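Long-range contacts in inositol 2-dehydrogenase (Sinorhizobium meliloti, PDB 4HKT), which catalyses the NAD-dependent oxidation of myo-inositol to 2-keto-myo-inositol, the first step of myo-inositol degradation: residues L9-I14 with V31-A36; A62-V67 with A86-F91; V197-A202 with Y209-V214. All coordinates share one frame; numbering follows the deposited sequence.

Interaction 1: residues L9-I14 with V31-A36; sequences LGAGRI and VAVADA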
loop_
_atom_site.group_PDB
_atom_site.type_symbol
_atom_site.label_atom_id
_atom_site.label_comp_id
_atom_site.label_asym_id
_atom_site.label_seq_id
_atom_site.Cartn_x
_atom_site.Cartn_y
_atom_site.Cartn_z
ATOM N N LEU B 9 -8.790 -26.279 30.663
ATOM C CA LEU B 9 -8.663 -25.759 32.012
ATOM C C LEU B 9 -8.508 -24.270 31.919
ATOM O O LEU B 9 -7.508 -23.769 31.381
ATOM C CB LEU B 9 -7.451 -26.344 32.728
ATOM C CG LEU B 9 -7.229 -27.844 32.579
ATOM C CD1 LEU B 9 -6.059 -28.257 33.449
ATOM C CD2 LEU B 9 -8.464 -28.634 32.957
ATOM N N GLY B 10 -9.503 -23.561 32.438
ATOM C CA GLY B 10 -9.554 -22.109 32.365
ATOM C C GLY B 10 -10.547 -21.648 31.309
ATOM O O GLY B 10 -10.472 -22.061 30.146
ATOM N N ALA B 11 -11.457 -20.759 31.708
ATOM C CA ALA B 11 -12.554 -20.319 30.839
ATOM C C ALA B 11 -12.594 -18.804 30.603
ATOM O O ALA B 11 -13.629 -18.271 30.219
ATOM C CB ALA B 11 -13.886 -20.802 31.418
ATOM N N GLY B 12 -11.477 -18.113 30.818
ATOM C CA GLY B 12 -11.384 -16.681 30.510
ATOM C C GLY B 12 -11.245 -16.418 29.021
ATOM O O GLY B 12 -11.569 -17.279 28.202
ATOM N N ARG B 13 -10.771 -15.218 28.668
ATOM C CA ARG B 13 -10.639 -14.815 27.266
ATOM C C ARG B 13 -9.810 -15.827 26.488
ATOM O O ARG B 13 -10.202 -16.285 25.417
ATOM C CB ARG B 13 -9.965 -13.432 27.129
ATOM C CG ARG B 13 -10.892 -12.254 27.347
ATOM C CD ARG B 13 -10.370 -10.980 26.691
ATOM N NE ARG B 13 -9.058 -10.578 27.198
ATOM C CZ ARG B 13 -8.513 -9.372 27.015
ATOM N NH1 ARG B 13 -9.154 -8.419 26.331
ATOM N NH2 ARG B 13 -7.317 -9.110 27.527
ATOM N N ILE B 14 -8.662 -16.186 27.047
ATOM C CA ILE B 14 -7.736 -17.040 26.332
ATOM C C ILE B 14 -8.372 -18.429 26.219
ATOM O O ILE B 14 -8.330 -19.039 25.169
ATOM C CB ILE B 14 -6.326 -17.078 26.983
ATOM C CG1 ILE B 14 -5.676 -15.672 27.025
ATOM C CG2 ILE B 14 -5.409 -17.973 26.154
ATOM C CD1 ILE B 14 -6.245 -14.672 28.022
ATOM N N VAL B 31 -14.444 -32.126 25.322
ATOM C CA VAL B 31 -15.184 -33.036 26.203
ATOM C C VAL B 31 -15.514 -32.364 27.530
ATOM O O VAL B 31 -16.639 -32.481 28.015
ATOM C CB VAL B 31 -14.344 -34.311 26.475
ATOM C CG1 VAL B 31 -15.000 -35.210 27.513
ATOM C CG2 VAL B 31 -14.103 -35.065 25.179
ATOM N N ALA B 32 -14.541 -31.664 28.119
ATOM C CA ALA B 32 -14.706 -31.107 29.456
ATOM C C ALA B 32 -14.055 -29.745 29.620
ATOM O O ALA B 32 -12.991 -29.493 29.061
ATOM C CB ALA B 32 -14.162 -32.070 30.493
ATOM N N VAL B 33 -14.728 -28.864 30.350
ATOM C CA VAL B 33 -14.162 -27.590 30.768
ATOM C C VAL B 33 -14.103 -27.528 32.285
ATOM O O VAL B 33 -14.988 -28.050 32.959
ATOM C CB VAL B 33 -15.021 -26.405 30.313
ATOM C CG1 VAL B 33 -14.376 -25.077 30.731
ATOM C CG2 VAL B 33 -15.212 -26.456 28.816
ATOM N N ALA B 34 -13.072 -26.858 32.803
ATOM C CA ALA B 34 -12.949 -26.553 34.212
ATOM C C ALA B 34 -12.511 -25.086 34.407
ATOM O O ALA B 34 -11.872 -24.485 33.528
ATOM C CB ALA B 34 -11.965 -27.508 34.870
ATOM N N ASP B 35 -12.880 -24.522 35.555
ATOM C CA ASP B 35 -12.544 -23.143 35.914
ATOM C C ASP B 35 -12.867 -22.967 37.394
ATOM O O ASP B 35 -13.677 -23.705 37.937
ATOM C CB ASP B 35 -13.349 -22.139 35.071
ATOM C CG ASP B 35 -12.788 -20.720 35.141
ATOM O OD1 ASP B 35 -11.776 -20.423 34.460
ATOM O OD2 ASP B 35 -13.379 -19.894 35.868
ATOM N N ALA B 36 -12.222 -22.017 38.060
ATOM C CA ALA B 36 -12.518 -21.757 39.472
ATOM C C ALA B 36 -13.877 -21.053 39.635
ATOM O O ALA B 36 -14.494 -21.133 40.691
ATOM C CB ALA B 36 -11.412 -20.936 40.108
#

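Interaction 2: residues A62-V67 with A86-F91; sequences ADIDAV and AGKAIF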
loop_
_atom_site.group_PDB
_atom_site.type_symbol
_atom_site.label_atom_id
_atom_site.label_comp_id
_atom_site.label_asym_id
_atom_site.label_seq_id
_atom_site.Cartn_x
_atom_site.Cartn_y
_atom_site.Cartn_z
ATOM N N ALA B 62 -10.226 -41.233 31.979
ATOM C CA ALA B 62 -9.821 -42.084 30.865
ATOM C C ALA B 62 -10.251 -41.514 29.509
ATOM O O ALA B 62 -9.623 -41.782 28.488
ATOM C CB ALA B 62 -10.407 -43.484 31.046
ATOM N N ASP B 63 -11.316 -40.724 29.499
ATOM C CA ASP B 63 -11.818 -40.144 28.258
ATOM C C ASP B 63 -11.240 -38.741 27.934
ATOM O O ASP B 63 -11.899 -37.927 27.274
ATOM C CB ASP B 63 -13.338 -40.098 28.301
ATOM C CG ASP B 63 -13.858 -39.063 29.241
ATOM O OD1 ASP B 63 -13.167 -38.743 30.246
ATOM O OD2 ASP B 63 -14.976 -38.565 28.978
ATOM N N ILE B 64 -10.022 -38.462 28.409
ATOM C CA ILE B 64 -9.296 -37.254 28.040
ATOM C C ILE B 64 -7.907 -37.672 27.527
ATOM O O ILE B 64 -7.186 -38.397 28.208
ATOM C CB ILE B 64 -9.169 -36.292 29.230
ATOM C CG1 ILE B 64 -10.538 -35.830 29.726
ATOM C CG2 ILE B 64 -8.320 -35.089 28.856
ATOM C CD1 ILE B 64 -11.333 -34.964 28.768
ATOM N N ASP B 65 -7.566 -37.237 26.316
ATOM C CA ASP B 65 -6.261 -37.501 25.701
ATOM C C ASP B 65 -5.262 -36.336 25.922
ATOM O O ASP B 65 -4.059 -36.533 25.951
ATOM C CB ASP B 65 -6.436 -37.703 24.192
ATOM C CG ASP B 65 -7.455 -38.824 23.845
ATOM O OD1 ASP B 65 -7.287 -39.955 24.347
ATOM O OD2 ASP B 65 -8.392 -38.571 23.051
ATOM N N ALA B 66 -5.784 -35.130 26.044
ATOM C CA ALA B 66 -4.981 -33.947 25.947
ATOM C C ALA B 66 -5.663 -32.859 26.740
ATOM O O ALA B 66 -6.904 -32.826 26.793
ATOM C CB ALA B 66 -4.854 -33.535 24.492
ATOM N N VAL B 67 -4.854 -31.973 27.336
ATOM C CA VAL B 67 -5.358 -30.792 28.029
ATOM C C VAL B 67 -4.807 -29.504 27.455
ATOM O O VAL B 67 -3.685 -29.465 26.958
ATOM C CB VAL B 67 -5.067 -30.785 29.559
ATOM C CG1 VAL B 67 -5.895 -31.850 30.233
ATOM C CG2 VAL B 67 -3.596 -30.988 29.866
ATOM N N ALA B 86 0.021 -37.928 34.598
ATOM C CA ALA B 86 -1.212 -38.630 34.275
ATOM C C ALA B 86 -1.301 -39.157 32.836
ATOM O O ALA B 86 -2.297 -39.795 32.479
ATOM C CB ALA B 86 -2.404 -37.751 34.557
ATOM N N GLY B 87 -0.297 -38.865 32.013
ATOM C CA GLY B 87 -0.251 -39.343 30.633
ATOM C C GLY B 87 -1.056 -38.537 29.631
ATOM O O GLY B 87 -1.309 -39.019 28.548
ATOM N N LYS B 88 -1.479 -37.323 29.965
ATOM C CA LYS B 88 -2.177 -36.484 28.992
ATOM C C LYS B 88 -1.131 -35.743 28.164
ATOM O O LYS B 88 -0.041 -35.464 28.671
ATOM C CB LYS B 88 -3.093 -35.466 29.671
ATOM C CG LYS B 88 -4.515 -35.938 29.965
ATOM C CD LYS B 88 -4.602 -36.988 31.051
ATOM C CE LYS B 88 -6.065 -37.246 31.389
ATOM N NZ LYS B 88 -6.293 -38.494 32.162
ATOM N N ALA B 89 -1.439 -35.464 26.890
ATOM C CA ALA B 89 -0.656 -34.484 26.121
ATOM C C ALA B 89 -1.077 -33.109 26.636
ATOM O O ALA B 89 -2.222 -32.906 27.020
ATOM C CB ALA B 89 -0.929 -34.613 24.618
ATOM N N ILE B 90 -0.153 -32.151 26.611
ATOM C CA ILE B 90 -0.359 -30.857 27.267
ATOM C C ILE B 90 -0.031 -29.690 26.335
ATOM O O ILE B 90 1.056 -29.590 25.757
ATOM C CB ILE B 90 0.562 -30.734 28.495
ATOM C CG1 ILE B 90 0.379 -31.901 29.451
ATOM C CG2 ILE B 90 0.324 -29.442 29.239
ATOM C CD1 ILE B 90 1.699 -32.391 30.000
ATOM N N PHE B 91 -0.993 -28.826 26.195
ATOM C CA PHE B 91 -0.766 -27.551 25.579
ATOM C C PHE B 91 -0.907 -26.529 26.707
ATOM O O PHE B 91 -1.966 -26.453 27.338
ATOM C CB PHE B 91 -1.790 -27.261 24.488
ATOM C CG PHE B 91 -1.666 -25.893 23.930
ATOM C CD1 PHE B 91 -0.870 -25.655 22.814
ATOM C CD2 PHE B 91 -2.270 -24.836 24.555
ATOM C CE1 PHE B 91 -0.702 -24.371 22.335
ATOM C CE2 PHE B 91 -2.106 -23.549 24.094
ATOM C CZ PHE B 91 -1.313 -23.315 22.980
#

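Interaction 3: residues V197-A202 with Y209-V214; sequences VLIDKA and YDSVSV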
loop_
_atom_site.group_PDB
_atom_site.type_symbol
_atom_site.label_atom_id
_atom_site.label_comp_id
_atom_site.label_asym_id
_atom_site.label_seq_id
_atom_site.Cartn_x
_atom_site.Cartn_y
_atom_site.Cartn_z
ATOM N N VAL B 197 8.347 4.384 31.842
ATOM C CA VAL B 197 6.929 4.559 32.095
ATOM C C VAL B 197 6.535 5.847 31.424
ATOM O O VAL B 197 6.789 6.926 31.944
ATOM C CB VAL B 197 6.691 4.649 33.608
ATOM C CG1 VAL B 197 5.208 4.840 33.937
ATOM C CG2 VAL B 197 7.218 3.383 34.250
ATOM N N LEU B 198 5.940 5.727 30.247
ATOM C CA LEU B 198 5.533 6.856 29.453
ATOM C C LEU B 198 4.002 6.958 29.370
ATOM O O LEU B 198 3.482 7.982 28.932
ATOM C CB LEU B 198 6.055 6.705 28.019
ATOM C CG LEU B 198 7.577 6.591 27.932
ATOM C CD1 LEU B 198 8.073 6.431 26.530
ATOM C CD2 LEU B 198 8.210 7.828 28.514
ATOM N N ILE B 199 3.303 5.895 29.732
ATOM C CA ILE B 199 1.886 5.798 29.415
ATOM C C ILE B 199 1.043 6.059 30.654
ATOM O O ILE B 199 0.139 6.882 30.631
ATOM C CB ILE B 199 1.534 4.436 28.756
ATOM C CG1 ILE B 199 2.194 4.378 27.381
ATOM C CG2 ILE B 199 0.029 4.303 28.595
ATOM C CD1 ILE B 199 2.362 2.975 26.869
ATOM N N ASP B 200 1.351 5.388 31.742
ATOM C CA ASP B 200 0.521 5.547 32.946
ATOM C C ASP B 200 1.370 5.348 34.156
ATOM O O ASP B 200 1.976 4.279 34.347
ATOM C CB ASP B 200 -0.647 4.541 32.908
ATOM C CG ASP B 200 -1.604 4.696 34.100
ATOM O OD1 ASP B 200 -1.283 5.421 35.047
ATOM O OD2 ASP B 200 -2.673 4.067 34.089
ATOM N N LYS B 201 1.382 6.347 35.025
ATOM C CA LYS B 201 2.269 6.341 36.186
ATOM C C LYS B 201 1.907 5.227 37.121
ATOM O O LYS B 201 2.747 4.725 37.844
ATOM C CB LYS B 201 2.187 7.695 36.923
ATOM C CG LYS B 201 2.960 7.777 38.255
ATOM C CD LYS B 201 2.552 9.027 39.041
ATOM C CE LYS B 201 2.586 8.825 40.557
ATOM N NZ LYS B 201 3.977 8.718 41.080
ATOM N N ALA B 202 0.653 4.803 37.106
ATOM C CA ALA B 202 0.249 3.666 37.943
ATOM C C ALA B 202 0.981 2.370 37.603
ATOM O O ALA B 202 1.135 1.512 38.449
ATOM C CB ALA B 202 -1.272 3.444 37.866
ATOM N N TYR B 209 7.224 -1.334 33.735
ATOM C CA TYR B 209 7.479 -0.376 32.727
ATOM C C TYR B 209 6.412 -0.591 31.686
ATOM O O TYR B 209 5.853 -1.703 31.577
ATOM C CB TYR B 209 8.882 -0.629 32.116
ATOM C CG TYR B 209 10.066 -0.405 33.052
ATOM C CD1 TYR B 209 10.496 0.884 33.367
ATOM C CD2 TYR B 209 10.790 -1.484 33.572
ATOM C CE1 TYR B 209 11.578 1.106 34.215
ATOM C CE2 TYR B 209 11.879 -1.272 34.410
ATOM C CZ TYR B 209 12.261 0.024 34.725
ATOM O OH TYR B 209 13.364 0.207 35.531
ATOM N N ASP B 210 6.201 0.410 30.837
ATOM C CA ASP B 210 5.203 0.297 29.765
ATOM C C ASP B 210 5.686 0.530 28.338
ATOM O O ASP B 210 4.910 0.364 27.387
ATOM C CB ASP B 210 3.990 1.184 30.077
ATOM C CG ASP B 210 4.328 2.677 30.086
ATOM O OD1 ASP B 210 5.190 3.147 29.267
ATOM O OD2 ASP B 210 3.705 3.391 30.933
ATOM N N SER B 211 6.949 0.910 28.182
ATOM C CA SER B 211 7.548 1.237 26.899
ATOM C C SER B 211 9.012 0.776 26.935
ATOM O O SER B 211 9.809 1.257 27.765
ATOM C CB SER B 211 7.508 2.743 26.669
ATOM O OG SER B 211 6.179 3.232 26.760
ATOM N N VAL B 212 9.366 -0.195 26.064
ATOM C CA VAL B 212 10.666 -0.852 26.160
ATOM C C VAL B 212 11.234 -1.090 24.765
ATOM O O VAL B 212 10.491 -1.273 23.787
ATOM C CB VAL B 212 10.630 -2.189 26.947
ATOM C CG1 VAL B 212 10.123 -1.990 28.356
ATOM C CG2 VAL B 212 9.759 -3.232 26.281
ATOM N N SER B 213 12.553 -1.136 24.711
ATOM C CA SER B 213 13.311 -1.346 23.498
ATOM C C SER B 213 14.408 -2.360 23.855
ATOM O O SER B 213 15.030 -2.270 24.922
ATOM C CB SER B 213 13.965 -0.067 23.050
ATOM O OG SER B 213 13.066 0.988 22.856
ATOM N N VAL B 214 14.616 -3.345 22.981
ATOM C CA VAL B 214 15.604 -4.408 23.240
ATOM C C VAL B 214 16.431 -4.686 21.983
ATOM O O VAL B 214 15.915 -4.607 20.914
ATOM C CB VAL B 214 14.938 -5.707 23.672
ATOM C CG1 VAL B 214 15.995 -6.707 24.114
ATOM C CG2 VAL B 214 13.974 -5.492 24.821
#

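Interaction 1: residues L9-I14 with V31-A36
The glycine-rich turn of a Rossmann fold, G10-G12 between strand 4-9 and helix 13-24, meets the C-terminal end of the neighbouring parallel strand where G10 and A11 lie against A34 and D35. L9 and A34 form a parallel bridge, and beyond it the backbone is tied by G10 N to A34 O. Next comes a side-chain bond: A11 N donates to D35 OD1 at 2.8 Å with an N-H...O angle of 151°, reaching the oxygen from above the carboxylate plane. CG of D35 is anti to its backbone N (chi1 -165°), and the turn of the carboxylate about CB-CG brings OD1 to 3.5 Å from G10 CA. At the backbone angles of G10 a CB would be pressed against the carbonyl oxygen of L9. On the sheet face of L9 and A34, L9 CD2 packs on A34 CB at 4.1 Å, and I58 of helix 55-60 covers both. A11 CB approaches V33 CG1 at 4.4 Å, beneath I44 of helix 38-48. The second oxygen, D35 OD2, accepts from F37 N. An acidic residue ending the second strand is familiar in NAD-dependent Rossmann enzymes, where it commonly binds the adenosine ribose; here D35, held by one amide on each oxygen, is probably pre-set for that role.

Interaction 2: residues A62-V67 with A86-F91
Parallel pairing of A66 with A89 and of V67 with I90 brings the segments A62-V67 and A86-F91 together through three backbone hydrogen bonds. A89 N donates to D65 O at 3.0 Å, V67 N to A89 O at 2.8 Å, and F91 N to V67 O at 2.9 Å, the last nearly straight at 174°. A66 CA adds a CA-H...O contact to A89 O. The side chains divide between the two faces. On one, A66 CB meets A89 CB at 4.1 Å, with F291 and I295 of helix 281-297 packed on A89; on the other, V67 and I90 lie side by side, CG2 to CG1, under F83 of helix 76-85. Ahead of the pairing, K88 runs obliquely across I64. Its chain bends at chi2 (70°), where CD turns off, and CE comes to 3.9 Å from I64 CB and 3.6 Å from I64 O. The ammonium nitrogen then donates to the carbonyl oxygens of E59 and A61, at the end of helix 55-60. An alanine at K88 would probably leave those two carbonyls without their donor and open a gap beside I64. G87, with positive phi, ends helix 76-85 in a Schellman motif. Strand 66-69, this helix and strand 89-93 thus make a beta-alpha-beta crossover, the repeating element of the Rossmann fold.

Interaction 3: residues V197-A202 with Y209-V214
A classic beta bulge at the start of strand 211-218, with D210 and S211 both facing A196, sends the carboxylate of D210 into the bend V197-D200 that leads to helix 201-205. With chi1 near 65°, CG of D210 sits between its own backbone N and carbonyl carbon, and the carboxylate extends into the bend to meet three successive amides. L198 N gives OD1 a nearly straight bond of 2.9 Å on the syn side (172°). OD2 takes two donors from the same face of its plane, I199 N at 2.8 Å and, more distantly, D200 N at 3.2 Å. S211 OG donates to OD1 from the anti side at 2.7 Å, so each oxygen has two donors. Apolar groups border the carboxylate: V197 CG1 stands 3.7 Å from OD2, and I199 CB 3.2 Å from the same oxygen. L198 CD1 packs on S211 CB at 3.7 Å. D200 is the N-cap of helix 201-205, its OD1 accepting from A202 N. Beyond this turn, Q223 of the second subunit bonds to S211 O and S213 OG, while L198 packs on S220 of that subunit, so the contact borders a subunit interface. With four N-H or O-H donors converging on it, the buried carboxylate is probably stabilised as the anion and fixes the shape of the bend.

Interactions 1 and 2 belong to one parallel sheet, their centres about 15 Å apart, and touch where V31 packs on I64 and D63. Both are buried contacts within the Rossmann domain, each joining parts of a beta-alpha-beta unit. Interaction 2 relies on paired backbones and apolar faces; interaction 1, at the ends of its strands, adds a carboxylate that holds a turn amide. Interaction 3 is only partly buried. It lies in the C-terminal domain, its centre about 40 Å from that of interaction 2, and borders a second subunit. There one aspartate gathers several amides, so a side chain replaces strand pairing as the main tie.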